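Local coordinates for CrtC domain-containing protein (PDB 7A0Q) that probably hydrates the plant phytoalexin kievitone, as a fungal kievitone hydratase built from two lipocalin-like domains, at residues 122-136 against 139-153. Sequence-based numbering, arbitrary orientation.
Sequences NNGIKSESEDNLSKL and YSNHDNVTFDITYDA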
ATOM      1  N   ASN A 122     -18.630   6.204   9.456  1.00 20.83           N
ATOM      2  CA  ASN A 122     -17.833   5.817  10.622  1.00 22.12           C
ATOM      3  C   ASN A 122     -16.638   4.960  10.236  1.00 19.58           C
ATOM      4  O   ASN A 122     -16.321   3.973  10.900  1.00 21.65           O
ATOM      5  CB  ASN A 122     -18.714   5.089  11.634  1.00 27.86           C
ATOM      6  CG  ASN A 122     -18.178   5.183  13.054  1.00 37.56           C
ATOM      7  OD1 ASN A 122     -17.235   5.931  13.336  1.00 41.77           O
ATOM      8  ND2 ASN A 122     -18.777   4.416  13.961  1.00 41.41           N
ATOM      9  N   ASN A 123     -15.971   5.318   9.139  1.00 20.04           N
ATOM     10  CA  ASN A 123     -14.828   4.602   8.600  1.00 18.18           C
ATOM     11  C   ASN A 123     -13.824   5.642   8.145  1.00 18.30           C
ATOM     12  O   ASN A 123     -14.217   6.653   7.565  1.00 19.13           O
ATOM     13  CB  ASN A 123     -15.216   3.731   7.393  1.00 18.66           C
ATOM     14  CG  ASN A 123     -16.563   3.055   7.557  1.00 21.45           C
ATOM     15  OD1 ASN A 123     -16.681   2.060   8.262  1.00 20.62           O
ATOM     16  ND2 ASN A 123     -17.583   3.580   6.880  1.00 22.08           N
ATOM     17  N   GLY A 124     -12.538   5.415   8.389  1.00 16.88           N
ATOM     18  CA  GLY A 124     -11.566   6.369   7.884  1.00 15.24           C
ATOM     19  C   GLY A 124     -10.158   6.129   8.407  1.00 14.87           C
ATOM     20  O   GLY A 124      -9.822   5.039   8.888  1.00 15.08           O
ATOM     21  N   ILE A 125      -9.334   7.169   8.255  1.00 15.28           N
ATOM     22  CA  ILE A 125      -7.947   7.184   8.714  1.00 13.04           C
ATOM     23  C   ILE A 125      -7.729   8.501   9.440  1.00 16.83           C
ATOM     24  O   ILE A 125      -8.149   9.558   8.960  1.00 15.42           O
ATOM     25  CB  ILE A 125      -6.954   7.013   7.544  1.00 13.33           C
ATOM     26  CG1 ILE A 125      -7.111   5.618   6.914  1.00 13.24           C
ATOM     27  CG2 ILE A 125      -5.515   7.239   8.013  1.00 17.19           C
ATOM     28  CD1 ILE A 125      -6.345   5.431   5.606  1.00 15.42           C
ATOM     29  N   LYS A 126      -7.135   8.445  10.626  1.00 15.01           N
ATOM     30  CA  LYS A 126      -6.919   9.690  11.343  1.00 16.56           C
ATOM     31  C   LYS A 126      -5.626   9.619  12.134  1.00 16.69           C
ATOM     32  O   LYS A 126      -5.173   8.543  12.535  1.00 17.95           O
ATOM     33  CB  LYS A 126      -8.090  10.011  12.284  1.00 21.70           C
ATOM     34  CG  LYS A 126      -8.286   9.001  13.397  1.00 23.23           C
ATOM     35  CD  LYS A 126      -9.526   9.331  14.259  1.00 25.35           C
ATOM     36  CE  LYS A 126      -9.383  10.676  14.965  1.00 30.26           C
ATOM     37  NZ  LYS A 126     -10.444  10.877  16.011  1.00 36.25           N
ATOM     38  N   SER A 127      -5.056  10.785  12.390  1.00 16.48           N
ATOM     39  CA  SER A 127      -3.899  10.849  13.258  1.00 16.08           C
ATOM     40  C   SER A 127      -4.356  11.007  14.703  1.00 18.78           C
ATOM     41  O   SER A 127      -5.311  11.736  14.992  1.00 22.10           O
ATOM     42  CB  SER A 127      -2.984  12.002  12.869  1.00 18.25           C
ATOM     43  OG  SER A 127      -2.084  12.282  13.924  1.00 18.02           O
ATOM     44  N   GLU A 128      -3.665  10.308  15.602  1.00 16.69           N
ATOM     45  CA  GLU A 128      -3.853  10.427  17.043  1.00 17.18           C
ATOM     46  C   GLU A 128      -2.589  10.965  17.700  1.00 20.25           C
ATOM     47  O   GLU A 128      -2.302  10.662  18.858  1.00 22.25           O
ATOM     48  CB  GLU A 128      -4.235   9.083  17.664  1.00 18.91           C
ATOM     49  CG  GLU A 128      -5.418   8.363  17.022  1.00 23.68           C
ATOM     50  CD  GLU A 128      -6.761   8.928  17.444  1.00 28.40           C
ATOM     51  OE1 GLU A 128      -6.784  10.048  18.006  1.00 29.05           O
ATOM     52  OE2 GLU A 128      -7.797   8.251  17.217  1.00 24.38           O
ATOM     53  N   SER A 129      -1.803  11.742  16.957  1.00 19.06           N
ATOM     54  CA  SER A 129      -0.530  12.244  17.449  1.00 18.18           C
ATOM     55  C   SER A 129      -0.260  13.600  16.815  1.00 20.54           C
ATOM     56  O   SER A 129      -0.624  13.840  15.663  1.00 22.08           O
ATOM     57  CB  SER A 129       0.616  11.282  17.122  1.00 20.06           C
ATOM     58  OG  SER A 129       0.619  10.964  15.729  1.00 19.26           O
ATOM     59  N   GLU A 130       0.393  14.484  17.576  0.60 21.78           N
ATOM     60  CA  GLU A 130       0.692  15.815  17.055  0.60 22.33           C
ATOM     61  C   GLU A 130       1.666  15.751  15.880  0.60 19.66           C
ATOM     62  O   GLU A 130       1.595  16.590  14.975  0.60 23.59           O
ATOM     63  CB  GLU A 130       1.237  16.713  18.170  0.60 25.22           C
ATOM     64  CG  GLU A 130       0.183  17.064  19.228  0.60 28.36           C
ATOM     65  CD  GLU A 130       0.555  18.265  20.091  0.60 30.25           C
ATOM     66  OE1 GLU A 130      -0.361  18.849  20.708  0.60 34.51           O
ATOM     67  OE2 GLU A 130       1.751  18.617  20.163  0.60 30.15           O
ATOM     68  N   ASP A 131       2.550  14.755  15.854  1.00 20.42           N
ATOM     69  CA  ASP A 131       3.517  14.612  14.765  1.00 17.90           C
ATOM     70  C   ASP A 131       2.980  13.813  13.581  1.00 21.51           C
ATOM     71  O   ASP A 131       3.689  13.684  12.577  1.00 18.08           O
ATOM     72  CB  ASP A 131       4.820  13.973  15.281  1.00 20.99           C
ATOM     73  CG  ASP A 131       4.633  12.552  15.797  1.00 25.94           C
ATOM     74  OD1 ASP A 131       3.531  11.986  15.649  1.00 22.10           O
ATOM     75  OD2 ASP A 131       5.603  11.998  16.358  1.00 23.51           O
ATOM     76  N   ASN A 132       1.753  13.292  13.663  1.00 18.86           N
ATOM     77  CA  ASN A 132       1.127  12.519  12.578  1.00 15.00           C
ATOM     78  C   ASN A 132       1.964  11.303  12.183  1.00 17.69           C
ATOM     79  O   ASN A 132       1.906  10.844  11.037  1.00 17.23           O
ATOM     80  CB  ASN A 132       0.841  13.403  11.351  1.00 15.64           C
ATOM     81  CG  ASN A 132      -0.067  14.593  11.690  1.00 17.76           C
ATOM     82  OD1 ASN A 132      -1.008  14.463  12.481  1.00 20.22           O
ATOM     83  ND2 ASN A 132       0.219  15.750  11.105  1.00 17.38           N
ATOM     84  N   LEU A 133       2.715  10.743  13.137  1.00 18.45           N
ATOM     85  CA  LEU A 133       3.593   9.607  12.879  1.00 17.82           C
ATOM     86  C   LEU A 133       3.584   8.620  14.043  1.00 16.72           C
ATOM     87  O   LEU A 133       3.582   7.406  13.830  1.00 17.73           O
ATOM     88  CB  LEU A 133       5.026  10.088  12.635  1.00 16.13           C
ATOM     89  CG  LEU A 133       5.275  10.849  11.330  1.00 17.35           C
ATOM     90  CD1 LEU A 133       6.686  11.423  11.376  1.00 16.97           C
ATOM     91  CD2 LEU A 133       5.079   9.932  10.128  1.00 18.24           C
ATOM     92  N   SER A 134       3.598   9.139  15.274  1.00 18.15           N
ATOM     93  CA  SER A 134       3.703   8.287  16.456  1.00 21.43           C
ATOM     94  C   SER A 134       2.425   7.514  16.735  1.00 19.68           C
ATOM     95  O   SER A 134       2.483   6.454  17.373  1.00 17.93           O
ATOM     96  CB  SER A 134       4.072   9.126  17.680  1.00 21.44           C
ATOM     97  OG  SER A 134       5.371   9.661  17.543  1.00 26.88           O
ATOM     98  N   LYS A 135       1.280   8.000  16.264  1.00 17.61           N
ATOM     99  CA  LYS A 135       0.049   7.226  16.370  1.00 20.85           C
ATOM    100  C   LYS A 135      -0.892   7.642  15.254  1.00 16.20           C
ATOM    101  O   LYS A 135      -1.323   8.795  15.200  1.00 18.34           O
ATOM    102  CB  LYS A 135      -0.621   7.401  17.734  1.00 18.61           C
ATOM    103  CG  LYS A 135      -1.681   6.339  18.002  1.00 17.80           C
ATOM    104  CD  LYS A 135      -2.219   6.436  19.426  1.00 21.43           C
ATOM    105  CE  LYS A 135      -3.277   5.369  19.677  1.00 27.94           C
ATOM    106  NZ  LYS A 135      -3.913   5.550  21.025  1.00 28.49           N
ATOM    107  N   LEU A 136      -1.195   6.691  14.383  1.00 16.50           N
ATOM    108  CA  LEU A 136      -2.165   6.814  13.308  1.00 14.23           C
ATOM    109  C   LEU A 136      -3.185   5.701  13.484  1.00 16.55           C
ATOM    110  O   LEU A 136      -2.890   4.672  14.099  1.00 19.12           O
ATOM    111  CB  LEU A 136      -1.488   6.698  11.932  1.00 14.63           C
ATOM    112  CG  LEU A 136      -0.474   7.791  11.613  1.00 19.03           C
ATOM    113  CD1 LEU A 136       0.404   7.355  10.425  1.00 18.13           C
ATOM    114  CD2 LEU A 136      -1.189   9.091  11.305  1.00 18.48           C
ATOM    115  N   TYR A 139      -9.587   2.673  10.630  1.00 15.68           N
ATOM    116  CA  TYR A 139     -10.733   2.047  11.281  1.00 16.52           C
ATOM    117  C   TYR A 139     -11.896   1.896  10.311  1.00 17.26           C
ATOM    118  O   TYR A 139     -12.059   2.669   9.361  1.00 16.60           O
ATOM    119  CB  TYR A 139     -11.169   2.838  12.524  1.00 16.42           C
ATOM    120  CG  TYR A 139     -11.690   4.216  12.205  1.00 16.18           C
ATOM    121  CD1 TYR A 139     -10.810   5.275  11.990  1.00 17.24           C
ATOM    122  CD2 TYR A 139     -13.055   4.459  12.090  1.00 18.72           C
ATOM    123  CE1 TYR A 139     -11.273   6.540  11.681  1.00 16.91           C
ATOM    124  CE2 TYR A 139     -13.534   5.731  11.786  1.00 18.93           C
ATOM    125  CZ  TYR A 139     -12.635   6.764  11.590  1.00 17.70           C
ATOM    126  OH  TYR A 139     -13.083   8.029  11.276  1.00 20.32           O
ATOM    127  N   SER A 140     -12.705   0.869  10.565  1.00 15.78           N
ATOM    128  CA  SER A 140     -13.822   0.515   9.707  1.00 16.27           C
ATOM    129  C   SER A 140     -14.923  -0.063  10.582  1.00 20.67           C
ATOM    130  O   SER A 140     -14.644  -0.829  11.515  1.00 18.01           O
ATOM    131  CB  SER A 140     -13.396  -0.498   8.631  1.00 19.98           C
ATOM    132  OG  SER A 140     -14.494  -0.868   7.810  1.00 20.62           O
ATOM    133  N   ASN A 141     -16.177   0.323  10.278  1.00 19.64           N
ATOM    134  CA  ASN A 141     -17.364  -0.133  11.011  1.00 20.79           C
ATOM    135  C   ASN A 141     -18.433  -0.431   9.970  1.00 25.77           C
ATOM    136  O   ASN A 141     -19.454   0.252   9.861  1.00 35.39           O
ATOM    137  CB  ASN A 141     -17.831   0.903  12.024  1.00 20.11           C
ATOM    138  CG  ASN A 141     -16.833   1.099  13.130  1.00 24.98           C
ATOM    139  OD1 ASN A 141     -16.703   0.253  14.020  1.00 22.54           O
ATOM    140  ND2 ASN A 141     -16.105   2.204  13.081  1.00 22.44           N
ATOM    141  N   HIS A 142     -18.150  -1.452   9.176  1.00 24.33           N
ATOM    142  CA  HIS A 142     -18.983  -1.909   8.082  1.00 25.83           C
ATOM    143  C   HIS A 142     -19.258  -3.382   8.314  1.00 34.56           C
ATOM    144  O   HIS A 142     -18.415  -4.101   8.859  1.00 29.44           O
ATOM    145  CB  HIS A 142     -18.263  -1.686   6.751  1.00 31.57           C
ATOM    146  CG  HIS A 142     -19.131  -1.821   5.541  1.00 33.35           C
ATOM    147  ND1 HIS A 142     -19.759  -0.743   4.954  1.00 34.83           N
ATOM    148  CD2 HIS A 142     -19.437  -2.898   4.778  1.00 34.92           C
ATOM    149  CE1 HIS A 142     -20.435  -1.155   3.896  1.00 36.50           C
ATOM    150  NE2 HIS A 142     -20.257  -2.459   3.767  1.00 35.34           N
ATOM    151  N   ASP A 143     -20.451  -3.828   7.943  1.00 34.29           N
ATOM    152  CA  ASP A 143     -20.761  -5.239   8.105  1.00 39.02           C
ATOM    153  C   ASP A 143     -19.741  -6.077   7.345  1.00 31.53           C
ATOM    154  O   ASP A 143     -19.444  -5.811   6.176  1.00 34.26           O
ATOM    155  CB  ASP A 143     -22.184  -5.532   7.629  1.00 47.58           C
ATOM    156  CG  ASP A 143     -23.231  -5.118   8.648  1.00 49.67           C
ATOM    157  OD1 ASP A 143     -22.924  -5.130   9.862  1.00 53.93           O
ATOM    158  OD2 ASP A 143     -24.359  -4.780   8.234  1.00 56.37           O
ATOM    159  N   ASN A 144     -19.160  -7.052   8.044  1.00 35.06           N
ATOM    160  CA  ASN A 144     -18.135  -7.976   7.570  1.00 32.36           C
ATOM    161  C   ASN A 144     -16.790  -7.313   7.281  1.00 27.23           C
ATOM    162  O   ASN A 144     -15.867  -8.012   6.858  1.00 25.74           O
ATOM    163  CB  ASN A 144     -18.582  -8.764   6.329  1.00 33.13           C
ATOM    164  CG  ASN A 144     -19.842  -9.570   6.579  1.00 42.18           C
ATOM    165  OD1 ASN A 144     -19.776 -10.730   6.983  1.00 48.02           O
ATOM    166  ND2 ASN A 144     -20.994  -8.958   6.343  1.00 45.17           N
ATOM    167  N   VAL A 145     -16.640  -6.003   7.497  1.00 22.87           N
ATOM    168  CA  VAL A 145     -15.320  -5.364   7.489  1.00 20.59           C
ATOM    169  C   VAL A 145     -15.257  -4.371   8.646  1.00 20.11           C
ATOM    170  O   VAL A 145     -15.557  -3.184   8.489  1.00 22.36           O
ATOM    171  CB  VAL A 145     -15.016  -4.671   6.146  1.00 21.72           C
ATOM    172  CG1 VAL A 145     -13.608  -4.062   6.168  1.00 22.32           C
ATOM    173  CG2 VAL A 145     -15.129  -5.641   5.001  1.00 24.00           C
ATOM    174  N   THR A 146     -14.887  -4.854   9.825  1.00 19.46           N
ATOM    175  CA  THR A 146     -14.859  -4.033  11.024  1.00 19.09           C
ATOM    176  C   THR A 146     -13.515  -4.218  11.712  1.00 18.75           C
ATOM    177  O   THR A 146     -13.100  -5.351  11.970  1.00 20.63           O
ATOM    178  CB  THR A 146     -16.010  -4.406  11.976  1.00 21.55           C
ATOM    179  OG1 THR A 146     -17.255  -3.994  11.395  1.00 21.49           O
ATOM    180  CG2 THR A 146     -15.844  -3.706  13.318  1.00 20.72           C
ATOM    181  N   PHE A 147     -12.818  -3.116  11.964  1.00 18.95           N
ATOM    182  CA  PHE A 147     -11.508  -3.188  12.600  1.00 18.48           C
ATOM    183  C   PHE A 147     -11.172  -1.810  13.143  1.00 17.26           C
ATOM    184  O   PHE A 147     -11.813  -0.813  12.810  1.00 18.76           O
ATOM    185  CB  PHE A 147     -10.418  -3.700  11.637  1.00 17.65           C
ATOM    186  CG  PHE A 147     -10.288  -2.902  10.356  1.00 16.66           C
ATOM    187  CD1 PHE A 147      -9.603  -1.687  10.338  1.00 17.17           C
ATOM    188  CD2 PHE A 147     -10.826  -3.387   9.168  1.00 16.27           C
ATOM    189  CE1 PHE A 147      -9.484  -0.957   9.152  1.00 16.82           C
ATOM    190  CE2 PHE A 147     -10.689  -2.666   7.965  1.00 16.79           C
ATOM    191  CZ  PHE A 147     -10.014  -1.457   7.971  1.00 17.47           C
ATOM    192  N   ASP A 148     -10.160  -1.769  14.001  1.00 16.50           N
ATOM    193  CA  ASP A 148      -9.732  -0.514  14.619  1.00 17.03           C
ATOM    194  C   ASP A 148      -8.247  -0.692  14.927  1.00 21.75           C
ATOM    195  O   ASP A 148      -7.876  -1.271  15.949  1.00 17.79           O
ATOM    196  CB  ASP A 148     -10.557  -0.208  15.864  1.00 18.27           C
ATOM    197  CG  ASP A 148     -10.286   1.172  16.437  1.00 27.80           C
ATOM    198  OD1 ASP A 148      -9.371   1.869  15.957  1.00 22.31           O
ATOM    199  OD2 ASP A 148     -10.993   1.555  17.396  1.00 27.40           O
ATOM    200  N   ILE A 149      -7.409  -0.224  14.006  1.00 14.87           N
ATOM    201  CA  ILE A 149      -5.986  -0.535  13.987  1.00 16.39           C
ATOM    202  C   ILE A 149      -5.208   0.755  14.188  1.00 18.01           C
ATOM    203  O   ILE A 149      -5.421   1.727  13.456  1.00 16.05           O
ATOM    204  CB  ILE A 149      -5.585  -1.192  12.653  1.00 16.80           C
ATOM    205  CG1 ILE A 149      -6.416  -2.455  12.419  1.00 16.26           C
ATOM    206  CG2 ILE A 149      -4.107  -1.479  12.648  1.00 16.26           C
ATOM    207  CD1 ILE A 149      -6.210  -3.101  11.043  1.00 18.06           C
ATOM    208  N   THR A 150      -4.304   0.771  15.168  1.00 16.36           N
ATOM    209  CA  THR A 150      -3.411   1.905  15.340  1.00 16.77           C
ATOM    210  C   THR A 150      -1.984   1.497  15.016  1.00 17.79           C
ATOM    211  O   THR A 150      -1.614   0.327  15.128  1.00 16.17           O
ATOM    212  CB  THR A 150      -3.469   2.479  16.758  1.00 17.29           C
ATOM    213  OG1 THR A 150      -3.117   1.467  17.715  1.00 19.76           O
ATOM    214  CG2 THR A 150      -4.867   3.014  17.050  1.00 17.80           C
ATOM    215  N   TYR A 151      -1.186   2.461  14.566  1.00 15.69           N
ATOM    216  CA  TYR A 151       0.192   2.125  14.237  1.00 13.09           C
ATOM    217  C   TYR A 151       1.089   3.330  14.480  1.00 14.24           C
ATOM    218  O   TYR A 151       0.650   4.483  14.480  1.00 16.55           O
ATOM    219  CB  TYR A 151       0.344   1.584  12.792  1.00 15.16           C
ATOM    220  CG  TYR A 151      -0.558   2.241  11.772  1.00 15.89           C
ATOM    221  CD1 TYR A 151      -1.886   1.849  11.633  1.00 15.13           C
ATOM    222  CD2 TYR A 151      -0.083   3.264  10.957  1.00 14.71           C
ATOM    223  CE1 TYR A 151      -2.723   2.470  10.717  1.00 16.32           C
ATOM    224  CE2 TYR A 151      -0.912   3.886  10.042  1.00 12.95           C
ATOM    225  CZ  TYR A 151      -2.224   3.480   9.923  1.00 14.87           C
ATOM    226  OH  TYR A 151      -3.050   4.105   9.015  1.00 15.00           O
ATOM    227  N   ASP A 152       2.360   3.021  14.717  1.00 15.64           N
ATOM    228  CA  ASP A 152       3.378   3.968  15.159  1.00 16.87           C
ATOM    229  C   ASP A 152       4.556   3.808  14.206  1.00 15.37           C
ATOM    230  O   ASP A 152       5.073   2.697  14.042  1.00 18.73           O
ATOM    231  CB  ASP A 152       3.763   3.660  16.616  1.00 16.25           C
ATOM    232  CG  ASP A 152       4.868   4.551  17.170  1.00 22.23           C
ATOM    233  OD1 ASP A 152       5.439   5.386  16.439  1.00 21.47           O
ATOM    234  OD2 ASP A 152       5.171   4.406  18.384  1.00 24.17           O
ATOM    235  N   ALA A 153       4.965   4.908  13.570  1.00 16.35           N
ATOM    236  CA  ALA A 153       5.892   4.856  12.438  1.00 16.69           C
ATOM    237  C   ALA A 153       7.338   4.648  12.897  1.00 21.77           C
ATOM    238  O   ALA A 153       8.245   5.416  12.576  1.00 20.85           O
ATOM    239  CB  ALA A 153       5.758   6.119  11.601  1.00 21.39           C
TER
HETATM  240  O   HOH W   1     -20.197   1.990   8.065  1.00 42.63           O
HETATM  241  O   HOH W   2     -20.008   1.613   5.876  1.00 45.63           O
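Tyr139 keeps CG between its backbone N and carbonyl carbon (chi1 65°), a cramped torsion that lays the ring over the neighbouring strand at Gly124. Gly124 CA makes a CH-pi contact 4.1 Å from the Tyr139 ring centroid, and Gly124 N also lies over that face. With no side chain on Gly124, the ring can lie against bare backbone. Asn122 O meets the ring edge, 3.4 Å from Tyr139 CE2. Beneath the ring, Gly124 and Tyr139 form an antiparallel hydrogen-bonded pair, with Tyr139 N to Gly124 O at 2.9 Å.

Past this pair, side-chain amides continue the strand pairing. Asn123 turns CG beside its own backbone N. Its OD1 accepts from Asn141 N at 2.7 Å, in the carbonyl plane and nearly straight (174°). In return, Asn141 ND2 donates a hydrogen bond to Asn122 O at 2.8 Å. Asn123 ND2 bonds Val120 O.

The other end joins strand 136-142 to strand 145-152. Leu136 and Tyr151 form a second hydrogen-bonded pair. Leu136 CB packs tightly on Tyr151 CE2 at 3.4 Å, and Tyr151 OH bonds Ser138 OG. Ala153 N donates to Leu133 O at 2.9 Å. Asp131 shapes the intervening loop: OD1 accepts from Leu133 N, an Asx turn, and from Ser134 N as well, which makes the whole an Asx motif, while OD2 takes Ser134 OG at 2.6 Å.

These strands form an antiparallel meander in the CrtC N-terminal lipocalin domain. Ile125 and Phe147 reach inward to strand 86-94. Paired backbone bonds join the strands at Gly124 with Tyr139 and at Leu136 with Tyr151. At the Asn123 end, side-chain amides supply bonds in place of the regular backbone pattern: Asn141 N is satisfied by Asn123 OD1, and Asn122 O by the exposed Asn141.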